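PDB 7EHU: chitin oligosaccharide binding protein NagB2 from Paenibacillus sp. FPU-7, which binds the chitin oligosaccharides N,N'-diacetylchitobiose and N,N',N''-triacetylchitotriose as an extracellular solute-binding protein, probably for uptake by an ABC transporter. Local coordinates for residues S165-K168 and E172-K175; L207-A212 and A383-F388; T225-P230 and K423-A428; F299-I302 and G306-L309. All coordinates share one frame; numbering follows the deposited sequence. Where two conformers were deposited one is given.

Interaction 1 (S165-K168 and E172-K175); sequences SAPK and EFTK
A166 O and E172 OE1 share a water molecule, which donates to A166 O at 2.8 Å and weakly to E172 OE1. P167 comes next and packs on the first turn of helix 170-182. Its CB lies against the E172-F173 backbone, 3.5 Å from F173 N, while its CG meets the edge of the F173 ring in the ring plane, 4.0 Å from CD1. A compact, apolar proline suits this place, since it fills the angle between helix backbone and aromatic ring and, having no N-H, needs no partner there. At K168 the contact becomes polar: K168 N donates to E172 OE1 at 2.8 Å in a nearly straight bond (168°), approaching almost along the C-O axis of the carboxylate. Glutamate has the length for this because its chain stays extended beyond CG (chi2 176°). The K168 amine, its NZ 4.7 Å from E172 OE1, is not in contact with it, though the opposite charges probably attract. T169 OG1 bonds to E172 N, and F297 of strand 294-297 touches both P167 and F173. The arrangement is that of a loop-to-helix junction, in which a first-turn glutamate reaches back to a backbone N-H of the preceding loop.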
loop_
_atom_site.group_PDB
_atom_site.type_symbol
_atom_site.label_atom_id
_atom_site.label_comp_id
_atom_site.label_asym_id
_atom_site.label_seq_id
_atom_site.Cartn_x
_atom_site.Cartn_y
_atom_site.Cartn_z
ATOM N N SER A 165 23.511 11.381 8.653
ATOM C CA SER A 165 23.228 10.755 7.365
ATOM C C SER A 165 22.162 9.680 7.559
ATOM O O SER A 165 21.992 9.141 8.649
ATOM C CB SER A 165 24.480 10.108 6.743
ATOM O OG SER A 165 25.030 9.115 7.594
ATOM N N ALA A 166 21.465 9.349 6.488
ATOM C CA ALA A 166 20.449 8.302 6.562
ATOM C C ALA A 166 21.136 6.938 6.619
ATOM O O ALA A 166 22.103 6.707 5.893
ATOM C CB ALA A 166 19.548 8.375 5.331
ATOM N N PRO A 167 20.677 6.022 7.476
ATOM C CA PRO A 167 21.384 4.739 7.618
ATOM C C PRO A 167 21.230 3.887 6.372
ATOM O O PRO A 167 20.129 3.763 5.841
ATOM C CB PRO A 167 20.715 4.091 8.835
ATOM C CG PRO A 167 19.422 4.763 8.976
ATOM C CD PRO A 167 19.590 6.158 8.457
ATOM N N LYS A 168 22.347 3.309 5.905
ATOM C CA LYS A 168 22.330 2.420 4.750
ATOM C C LYS A 168 22.341 0.949 5.142
ATOM O O LYS A 168 21.909 0.097 4.352
ATOM C CB LYS A 168 23.565 2.652 3.882
ATOM C CG LYS A 168 23.632 4.011 3.263
ATOM C CD LYS A 168 24.867 4.083 2.383
ATOM C CE LYS A 168 25.312 5.476 2.077
ATOM N NZ LYS A 168 25.471 6.227 3.351
ATOM N N GLU A 172 24.054 0.658 11.032
ATOM C CA GLU A 172 23.882 2.106 11.116
ATOM C C GLU A 172 22.478 2.449 11.602
ATOM O O GLU A 172 22.282 3.424 12.335
ATOM C CB GLU A 172 24.145 2.752 9.755
ATOM C CG GLU A 172 25.591 2.673 9.265
ATOM C CD GLU A 172 25.803 3.251 7.854
ATOM O OE1 GLU A 172 24.831 3.456 7.096
ATOM O OE2 GLU A 172 26.971 3.497 7.488
ATOM N N PHE A 173 21.488 1.654 11.195
ATOM C CA PHE A 173 20.102 1.870 11.601
ATOM C C PHE A 173 19.951 1.671 13.106
ATOM O O PHE A 173 19.366 2.513 13.796
ATOM C CB PHE A 173 19.223 0.893 10.803
ATOM C CG PHE A 173 17.740 0.988 11.076
ATOM C CD1 PHE A 173 16.997 2.095 10.676
ATOM C CD2 PHE A 173 17.072 -0.066 11.671
ATOM C CE1 PHE A 173 15.620 2.145 10.908
ATOM C CE2 PHE A 173 15.713 -0.005 11.899
ATOM C CZ PHE A 173 14.990 1.099 11.531
ATOM N N THR A 174 20.487 0.571 13.637
ATOM C CA THR A 174 20.398 0.359 15.076
ATOM C C THR A 174 21.166 1.437 15.836
ATOM O O THR A 174 20.723 1.868 16.909
ATOM C CB THR A 174 20.851 -1.056 15.481
ATOM O OG1 THR A 174 22.211 -1.276 15.106
ATOM C CG2 THR A 174 20.006 -2.130 14.812
ATOM N N LYS A 175 22.284 1.920 15.281
ATOM C CA LYS A 175 22.996 2.996 15.954
ATOM C C LYS A 175 22.122 4.252 16.015
ATOM O O LYS A 175 22.089 4.953 17.036
ATOM C CB LYS A 175 24.352 3.285 15.293
ATOM C CG LYS A 175 25.010 4.392 16.076
ATOM C CD LYS A 175 25.445 3.772 17.427
ATOM C CE LYS A 175 25.889 4.778 18.445
ATOM N NZ LYS A 175 24.493 5.344 18.732
HETATM O O HOH W 1 24.856 6.687 5.828
#

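Interaction 2 (L207-A212 and A383-F388); sequences LFVATA and AAFPAF
Helix 197-212 and the end of strand 383-385 keep their backbones well apart, 8.6 Å between the CA atoms of V209 and F385, so side chains alone bridge the gap. V209 and F385 approach from opposite directions. The valine sets its CG1 almost over the middle of the F385 ring, 3.6 Å from the centroid and 11° off the ring normal, a CH-pi contact over the face. Its other methyl, CG2, stands above the same face but displaced to the rim, 3.7 Å from F385 CE2. A beta-branched residue suits the place because its two methyls spread over a flat surface; with CG1 anti to the backbone N (chi1 169°), both reach the ring. Beside this pair F208 and F388 cross at about a right angle, and F208 puts the edge of its ring, through CZ, 4.1 Å from F388 CB. Q217 of helix 214-219 touches all four side chains. The loop beyond F385 is fixed by polar bonds, P386 O to Q217 NE2 and F388 N to N205 OD1. A387, between P386 and F388 in sequence, touches a bound NAG, and this hydrophobic junction of helix and strand probably backs one wall of the chitin oligosaccharide pocket of the solute-binding fold.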
loop_
_atom_site.group_PDB
_atom_site.type_symbol
_atom_site.label_atom_id
_atom_site.label_comp_id
_atom_site.label_asym_id
_atom_site.label_seq_id
_atom_site.Cartn_x
_atom_site.Cartn_y
_atom_site.Cartn_z
ATOM N N LEU A 207 11.064 -6.301 6.856
ATOM C CA LEU A 207 11.991 -7.029 7.716
ATOM C C LEU A 207 12.218 -8.449 7.224
ATOM O O LEU A 207 13.363 -8.881 7.085
ATOM C CB LEU A 207 11.495 -7.047 9.154
ATOM C CG LEU A 207 12.049 -5.922 10.017
ATOM C CD1 LEU A 207 11.211 -5.771 11.288
ATOM C CD2 LEU A 207 13.492 -6.195 10.372
ATOM N N PHE A 208 11.140 -9.206 6.971
ATOM C CA PHE A 208 11.345 -10.613 6.620
ATOM C C PHE A 208 11.853 -10.793 5.195
ATOM O O PHE A 208 12.501 -11.803 4.915
ATOM C CB PHE A 208 10.198 -11.560 7.025
ATOM C CG PHE A 208 8.873 -11.383 6.309
ATOM C CD1 PHE A 208 8.704 -11.731 4.974
ATOM C CD2 PHE A 208 7.743 -10.995 7.023
ATOM C CE1 PHE A 208 7.447 -11.629 4.375
ATOM C CE2 PHE A 208 6.511 -10.893 6.415
ATOM C CZ PHE A 208 6.371 -11.205 5.105
ATOM N N VAL A 209 11.610 -9.837 4.299
ATOM C CA VAL A 209 12.275 -9.896 3.005
ATOM C C VAL A 209 13.749 -9.549 3.171
ATOM O O VAL A 209 14.618 -10.161 2.541
ATOM C CB VAL A 209 11.540 -9.029 1.963
ATOM C CG1 VAL A 209 12.377 -8.869 0.685
ATOM C CG2 VAL A 209 10.147 -9.614 1.656
ATOM N N ALA A 210 14.060 -8.592 4.051
ATOM C CA ALA A 210 15.459 -8.256 4.305
ATOM C C ALA A 210 16.218 -9.428 4.909
ATOM O O ALA A 210 17.409 -9.603 4.626
ATOM C CB ALA A 210 15.572 -7.043 5.232
ATOM N N THR A 211 15.565 -10.234 5.751
ATOM C CA THR A 211 16.257 -11.349 6.394
ATOM C C THR A 211 16.242 -12.622 5.559
ATOM O O THR A 211 17.213 -13.376 5.600
ATOM C CB THR A 211 15.663 -11.651 7.773
ATOM O OG1 THR A 211 14.266 -11.909 7.643
ATOM C CG2 THR A 211 15.891 -10.516 8.745
ATOM N N ALA A 212 15.168 -12.892 4.814
ATOM C CA ALA A 212 15.008 -14.164 4.124
ATOM C C ALA A 212 15.130 -14.052 2.611
ATOM O O ALA A 212 15.317 -15.075 1.948
ATOM C CB ALA A 212 13.640 -14.772 4.457
ATOM N N ALA A 383 16.156 -3.908 -7.173
ATOM C CA ALA A 383 14.865 -4.346 -7.684
ATOM C C ALA A 383 13.809 -4.041 -6.634
ATOM O O ALA A 383 14.121 -3.730 -5.481
ATOM C CB ALA A 383 14.870 -5.847 -7.986
ATOM N N ALA A 384 12.552 -4.153 -7.044
ATOM C CA ALA A 384 11.423 -4.063 -6.128
ATOM C C ALA A 384 10.840 -5.447 -5.860
ATOM O O ALA A 384 11.046 -6.394 -6.630
ATOM C CB ALA A 384 10.328 -3.153 -6.692
ATOM N N PHE A 385 10.105 -5.557 -4.756
ATOM C CA PHE A 385 9.326 -6.739 -4.456
ATOM C C PHE A 385 7.915 -6.309 -4.066
ATOM O O PHE A 385 7.734 -5.268 -3.416
ATOM C CB PHE A 385 9.948 -7.595 -3.335
ATOM C CG PHE A 385 10.140 -6.889 -2.024
ATOM C CD1 PHE A 385 11.314 -6.187 -1.769
ATOM C CD2 PHE A 385 9.172 -6.962 -1.030
ATOM C CE1 PHE A 385 11.510 -5.582 -0.544
ATOM C CE2 PHE A 385 9.369 -6.353 0.184
ATOM C CZ PHE A 385 10.534 -5.668 0.427
ATOM N N PRO A 386 6.902 -7.072 -4.447
ATOM C CA PRO A 386 5.525 -6.699 -4.110
ATOM C C PRO A 386 5.250 -6.895 -2.628
ATOM O O PRO A 386 5.990 -7.565 -1.903
ATOM C CB PRO A 386 4.696 -7.678 -4.951
ATOM C CG PRO A 386 5.559 -8.894 -5.024
ATOM C CD PRO A 386 6.974 -8.369 -5.139
ATOM N N ALA A 387 4.166 -6.282 -2.168
ATOM C CA ALA A 387 3.701 -6.534 -0.811
ATOM C C ALA A 387 3.259 -7.986 -0.673
ATOM O O ALA A 387 2.705 -8.587 -1.604
ATOM C CB ALA A 387 2.553 -5.611 -0.445
ATOM N N PHE A 388 3.502 -8.558 0.511
ATOM C CA PHE A 388 3.180 -9.963 0.732
ATOM C C PHE A 388 1.696 -10.257 0.492
ATOM O O PHE A 388 1.347 -11.388 0.128
ATOM C CB PHE A 388 3.591 -10.412 2.145
ATOM C CG PHE A 388 2.582 -10.050 3.188
ATOM C CD1 PHE A 388 2.451 -8.746 3.626
ATOM C CD2 PHE A 388 1.718 -11.003 3.682
ATOM C CE1 PHE A 388 1.471 -8.414 4.535
ATOM C CE2 PHE A 388 0.742 -10.670 4.592
ATOM C CZ PHE A 388 0.628 -9.372 5.024
#

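Interaction 3 (T225-P230 and K423-A428); sequences TKWTDP and KVQDEA
W227 and Q425 meet with their flat groups almost in one plane, indole and amide only 6° apart, although the two side chains as a whole cross at about a right angle. W227 NE1 donates to Q425 OE1 at 3.0 Å, nearly straight (169°), and the N-H points at a lone pair in the carbonyl plane. A bend at chi2 (65°) swings the glutamine amide round to the indole edge and brings its aliphatic part alongside as well: Q425 CB lies 3.8 Å from W227 CD1, and Q425 CG sits in the ring plane 3.9 Å from NE1. Tryptophan suits this buried place because it offers a large apolar body together with one N-H that needs an acceptor, and glutamine because it can accept there and donate with its other end. Q425 NE2 does so to N429 OD1 and Q393 OE1, which together fix the rotation of the amide. The bond thus ties the loop before helix 230-244 to the C-terminal helix 414-430 of the solute-binding fold, and F220 stacks on the indole. W227 follows K226 in a type I beta turn closed by D229 N to K226 O, 3.0 Å. Across the same turn K226 N donates to D229 OD1 at 3.1 Å, from well above the carboxylate plane. On the exposed side K226 NZ stands 4.9 Å from D426 OD1, and a water accepts from K226 NZ at 2.6 Å and donates to D426 OD1 at 2.8 Å.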
loop_
_atom_site.group_PDB
_atom_site.type_symbol
_atom_site.label_atom_id
_atom_site.label_comp_id
_atom_site.label_asym_id
_atom_site.label_seq_id
_atom_site.Cartn_x
_atom_site.Cartn_y
_atom_site.Cartn_z
ATOM N N THR A 225 8.440 -22.630 0.466
ATOM C CA THR A 225 9.044 -22.008 1.634
ATOM C C THR A 225 7.994 -22.000 2.735
ATOM O O THR A 225 6.811 -22.229 2.486
ATOM C CB THR A 225 9.484 -20.579 1.306
ATOM O OG1 THR A 225 8.306 -19.809 1.029
ATOM C CG2 THR A 225 10.425 -20.550 0.108
ATOM N N LYS A 226 8.421 -21.738 3.966
ATOM C CA LYS A 226 7.516 -21.741 5.103
ATOM C C LYS A 226 7.768 -20.524 5.979
ATOM O O LYS A 226 8.901 -20.037 6.097
ATOM C CB LYS A 226 7.713 -22.992 5.965
ATOM C CG LYS A 226 7.364 -24.293 5.267
ATOM C CD LYS A 226 7.535 -25.480 6.219
ATOM C CE LYS A 226 7.656 -26.791 5.470
ATOM N NZ LYS A 226 6.385 -27.130 4.787
ATOM N N TRP A 227 6.701 -20.084 6.647
ATOM C CA TRP A 227 6.825 -19.002 7.617
ATOM C C TRP A 227 7.789 -19.386 8.731
ATOM O O TRP A 227 8.427 -18.509 9.333
ATOM C CB TRP A 227 5.449 -18.694 8.203
ATOM C CG TRP A 227 4.498 -18.072 7.222
ATOM C CD1 TRP A 227 3.595 -18.717 6.427
ATOM C CD2 TRP A 227 4.334 -16.676 6.953
ATOM N NE1 TRP A 227 2.880 -17.812 5.676
ATOM C CE2 TRP A 227 3.325 -16.554 5.977
ATOM C CE3 TRP A 227 4.953 -15.515 7.430
ATOM C CZ2 TRP A 227 2.910 -15.324 5.490
ATOM C CZ3 TRP A 227 4.542 -14.297 6.935
ATOM C CH2 TRP A 227 3.541 -14.210 5.973
ATOM N N THR A 228 7.914 -20.694 9.005
ATOM C CA THR A 228 8.791 -21.193 10.053
ATOM C C THR A 228 10.257 -21.277 9.632
ATOM O O THR A 228 11.099 -21.639 10.462
ATOM C CB THR A 228 8.321 -22.592 10.484
ATOM O OG1 THR A 228 8.159 -23.396 9.313
ATOM C CG2 THR A 228 6.999 -22.541 11.258
ATOM N N ASP A 229 10.584 -20.982 8.379
ATOM C CA ASP A 229 11.980 -20.994 7.961
ATOM C C ASP A 229 12.784 -20.054 8.855
ATOM O O ASP A 229 12.330 -18.942 9.151
ATOM C CB ASP A 229 12.058 -20.551 6.499
ATOM C CG ASP A 229 11.571 -21.631 5.529
ATOM O OD1 ASP A 229 11.438 -21.317 4.321
ATOM O OD2 ASP A 229 11.349 -22.791 5.961
ATOM N N PRO A 230 13.974 -20.466 9.309
ATOM C CA PRO A 230 14.710 -19.635 10.274
ATOM C C PRO A 230 14.914 -18.196 9.842
ATOM O O PRO A 230 14.871 -17.291 10.688
ATOM C CB PRO A 230 16.048 -20.375 10.409
ATOM C CG PRO A 230 15.709 -21.800 10.170
ATOM C CD PRO A 230 14.640 -21.767 9.088
ATOM N N LYS A 423 0.531 -22.894 10.093
ATOM C CA LYS A 423 -0.692 -23.679 10.211
ATOM C C LYS A 423 -1.772 -23.118 9.294
ATOM O O LYS A 423 -2.407 -23.864 8.537
ATOM C CB LYS A 423 -1.152 -23.701 11.671
ATOM C CG LYS A 423 -2.360 -24.589 11.943
ATOM C CD LYS A 423 -2.735 -24.580 13.432
ATOM C CE LYS A 423 -4.229 -24.866 13.660
ATOM N NZ LYS A 423 -4.887 -25.508 12.478
ATOM N N VAL A 424 -1.989 -21.797 9.331
ATOM C CA VAL A 424 -3.004 -21.204 8.459
ATOM C C VAL A 424 -2.585 -21.293 6.995
ATOM O O VAL A 424 -3.432 -21.507 6.112
ATOM C CB VAL A 424 -3.427 -19.774 8.872
ATOM C CG1 VAL A 424 -3.980 -19.770 10.304
ATOM C CG2 VAL A 424 -2.293 -18.759 8.711
ATOM N N GLN A 425 -1.282 -21.163 6.711
ATOM C CA GLN A 425 -0.808 -21.248 5.332
ATOM C C GLN A 425 -1.046 -22.633 4.756
ATOM O O GLN A 425 -1.473 -22.775 3.599
ATOM C CB GLN A 425 0.685 -20.936 5.293
ATOM C CG GLN A 425 1.266 -20.823 3.898
ATOM C CD GLN A 425 0.671 -19.651 3.158
ATOM O OE1 GLN A 425 0.988 -18.505 3.469
ATOM N NE2 GLN A 425 -0.183 -19.912 2.184
ATOM N N ASP A 426 -0.758 -23.672 5.549
ATOM C CA ASP A 426 -1.011 -25.043 5.120
ATOM C C ASP A 426 -2.489 -25.262 4.843
ATOM O O ASP A 426 -2.850 -25.907 3.852
ATOM C CB ASP A 426 -0.543 -26.022 6.198
ATOM C CG ASP A 426 0.968 -26.165 6.261
ATOM O OD1 ASP A 426 1.650 -25.858 5.268
ATOM O OD2 ASP A 426 1.467 -26.646 7.298
ATOM N N GLU A 427 -3.355 -24.748 5.724
ATOM C CA GLU A 427 -4.798 -24.863 5.531
ATOM C C GLU A 427 -5.232 -24.168 4.252
ATOM O O GLU A 427 -6.017 -24.716 3.469
ATOM C CB GLU A 427 -5.539 -24.299 6.753
ATOM C CG GLU A 427 -5.450 -25.226 7.965
ATOM C CD GLU A 427 -5.671 -24.558 9.318
ATOM O OE1 GLU A 427 -5.716 -23.310 9.407
ATOM O OE2 GLU A 427 -5.776 -25.314 10.312
ATOM N N ALA A 428 -4.696 -22.976 4.000
ATOM C CA ALA A 428 -5.084 -22.228 2.811
ATOM C C ALA A 428 -4.578 -22.906 1.547
ATOM O O ALA A 428 -5.250 -22.873 0.514
ATOM C CB ALA A 428 -4.547 -20.799 2.900
HETATM O O HOH W 2 3.963 -27.245 5.814
HETATM O O HOH W 3 4.273 -25.869 3.110
#

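Interaction 4 (F299-I302 and G306-L309); sequences FPNI and GDNL
N301 reaches across to N308, which sits in a type II beta turn, G306 to L309, within the loop joining strands 294-297 and 309-320. The N301 amide uses both ends. Its OD1 accepts N308 N at 2.8 Å, with the donor lifted above the carbonyl plane, and its ND2 donates to N308 OD1 at 3.0 Å. This bond from N301 ND2 runs in the plane of the N301 amide and is fairly straight (164°). The two amides stand nearly perpendicular, 84° apart, and N308 OD1 too is met from above its plane. R298 NH2 also bonds N308 OD1, giving that oxygen two donors. Asparagine suits the third position of the turn, where the backbone takes a positive phi (61°) that few residues other than glycine and asparagine accept readily. N301 is tied through its backbone to K168 and W170. One water can donate to F299 O at 2.9 Å and L309 O at 2.7 Å, though acceptors within its reach outnumber its protons. D307 OD2 lies 3.6 Å from N301 CB; its main polar partner is G303 N. A second water accepts from I302 N at 3.0 Å and can donate to D307 OD2 at 2.7 Å.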
loop_
_atom_site.group_PDB
_atom_site.type_symbol
_atom_site.label_atom_id
_atom_site.label_comp_id
_atom_site.label_asym_id
_atom_site.label_seq_id
_atom_site.Cartn_x
_atom_site.Cartn_y
_atom_site.Cartn_z
ATOM N N PHE A 299 14.559 0.658 3.221
ATOM C CA PHE A 299 14.875 -0.241 4.315
ATOM C C PHE A 299 16.365 -0.598 4.266
ATOM O O PHE A 299 16.878 -0.931 3.196
ATOM C CB PHE A 299 14.008 -1.506 4.229
ATOM C CG PHE A 299 14.075 -2.322 5.486
ATOM C CD1 PHE A 299 15.084 -3.265 5.667
ATOM C CD2 PHE A 299 13.181 -2.105 6.521
ATOM C CE1 PHE A 299 15.189 -3.968 6.846
ATOM C CE2 PHE A 299 13.298 -2.806 7.698
ATOM C CZ PHE A 299 14.299 -3.737 7.853
ATOM N N PRO A 300 17.082 -0.530 5.386
ATOM C CA PRO A 300 18.540 -0.732 5.354
ATOM C C PRO A 300 18.949 -2.188 5.145
ATOM O O PRO A 300 18.201 -3.126 5.404
ATOM C CB PRO A 300 18.987 -0.257 6.739
ATOM C CG PRO A 300 17.774 -0.497 7.617
ATOM C CD PRO A 300 16.597 -0.173 6.733
ATOM N N ASN A 301 20.188 -2.366 4.705
ATOM C CA ASN A 301 20.709 -3.690 4.359
ATOM C C ASN A 301 21.104 -4.487 5.602
ATOM O O ASN A 301 21.934 -4.043 6.412
ATOM C CB ASN A 301 21.895 -3.550 3.404
ATOM C CG ASN A 301 21.500 -3.038 2.027
ATOM O OD1 ASN A 301 20.348 -3.166 1.609
ATOM N ND2 ASN A 301 22.435 -2.410 1.342
ATOM N N ILE A 302 20.514 -5.678 5.740
ATOM C CA ILE A 302 20.864 -6.610 6.809
ATOM C C ILE A 302 21.998 -7.539 6.403
ATOM O O ILE A 302 22.706 -8.048 7.282
ATOM C CB ILE A 302 19.618 -7.397 7.265
ATOM C CG1 ILE A 302 18.722 -6.495 8.120
ATOM C CG2 ILE A 302 19.992 -8.676 8.046
ATOM C CD1 ILE A 302 17.371 -7.075 8.455
ATOM N N GLY A 306 18.153 -10.290 0.619
ATOM C CA GLY A 306 17.247 -9.162 0.646
ATOM C C GLY A 306 17.883 -7.808 0.391
ATOM O O GLY A 306 17.154 -6.826 0.261
ATOM N N ASP A 307 19.204 -7.726 0.284
ATOM C CA ASP A 307 19.872 -6.432 0.214
ATOM C C ASP A 307 19.462 -5.616 -1.008
ATOM O O ASP A 307 19.267 -6.146 -2.104
ATOM C CB ASP A 307 21.394 -6.625 0.194
ATOM C CG ASP A 307 21.959 -6.954 1.548
ATOM O OD1 ASP A 307 23.187 -7.092 1.644
ATOM O OD2 ASP A 307 21.204 -7.022 2.532
ATOM N N ASN A 308 19.388 -4.299 -0.806
ATOM C CA ASN A 308 19.179 -3.298 -1.852
ATOM C C ASN A 308 17.863 -3.451 -2.592
ATOM O O ASN A 308 17.712 -2.949 -3.705
ATOM C CB ASN A 308 20.360 -3.225 -2.808
ATOM C CG ASN A 308 21.599 -2.863 -2.086
ATOM O OD1 ASN A 308 21.673 -1.768 -1.538
ATOM N ND2 ASN A 308 22.582 -3.755 -2.060
ATOM N N LEU A 309 16.896 -4.105 -1.979
ATOM C CA LEU A 309 15.557 -4.208 -2.533
ATOM C C LEU A 309 14.641 -3.163 -1.907
ATOM O O LEU A 309 14.873 -2.691 -0.799
ATOM C CB LEU A 309 14.988 -5.604 -2.269
ATOM C CG LEU A 309 15.810 -6.763 -2.819
ATOM C CD1 LEU A 309 15.130 -8.085 -2.498
ATOM C CD2 LEU A 309 15.999 -6.640 -4.314
HETATM O O HOH W 4 16.892 -2.824 1.050
HETATM O O HOH W 5 18.734 -6.768 3.652
#

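In the fold
The four contacts form a chain, 1 to 4 to 2 to 3. The centre of interaction 4 lies about 12 Å from that of interaction 1 and about 9 Å from that of interaction 2. F299 packs on L207 and A210 of helix 197-212, while K168 O probably bonds N301 N and the ring of F173 meets P300. Interaction 3 lies farther out, its centre about 16 Å from that of interaction 2, joined to it by F208 CE2 against W227 CZ3. Along the chain interaction 1 closes first, the segments of interactions 2 and 3 then alternate, and interaction 4 is nested inside both. Late segments, 383-388 and 423-428, thus return to this part of the fold; of the four, only interaction 2 contains a pocket residue.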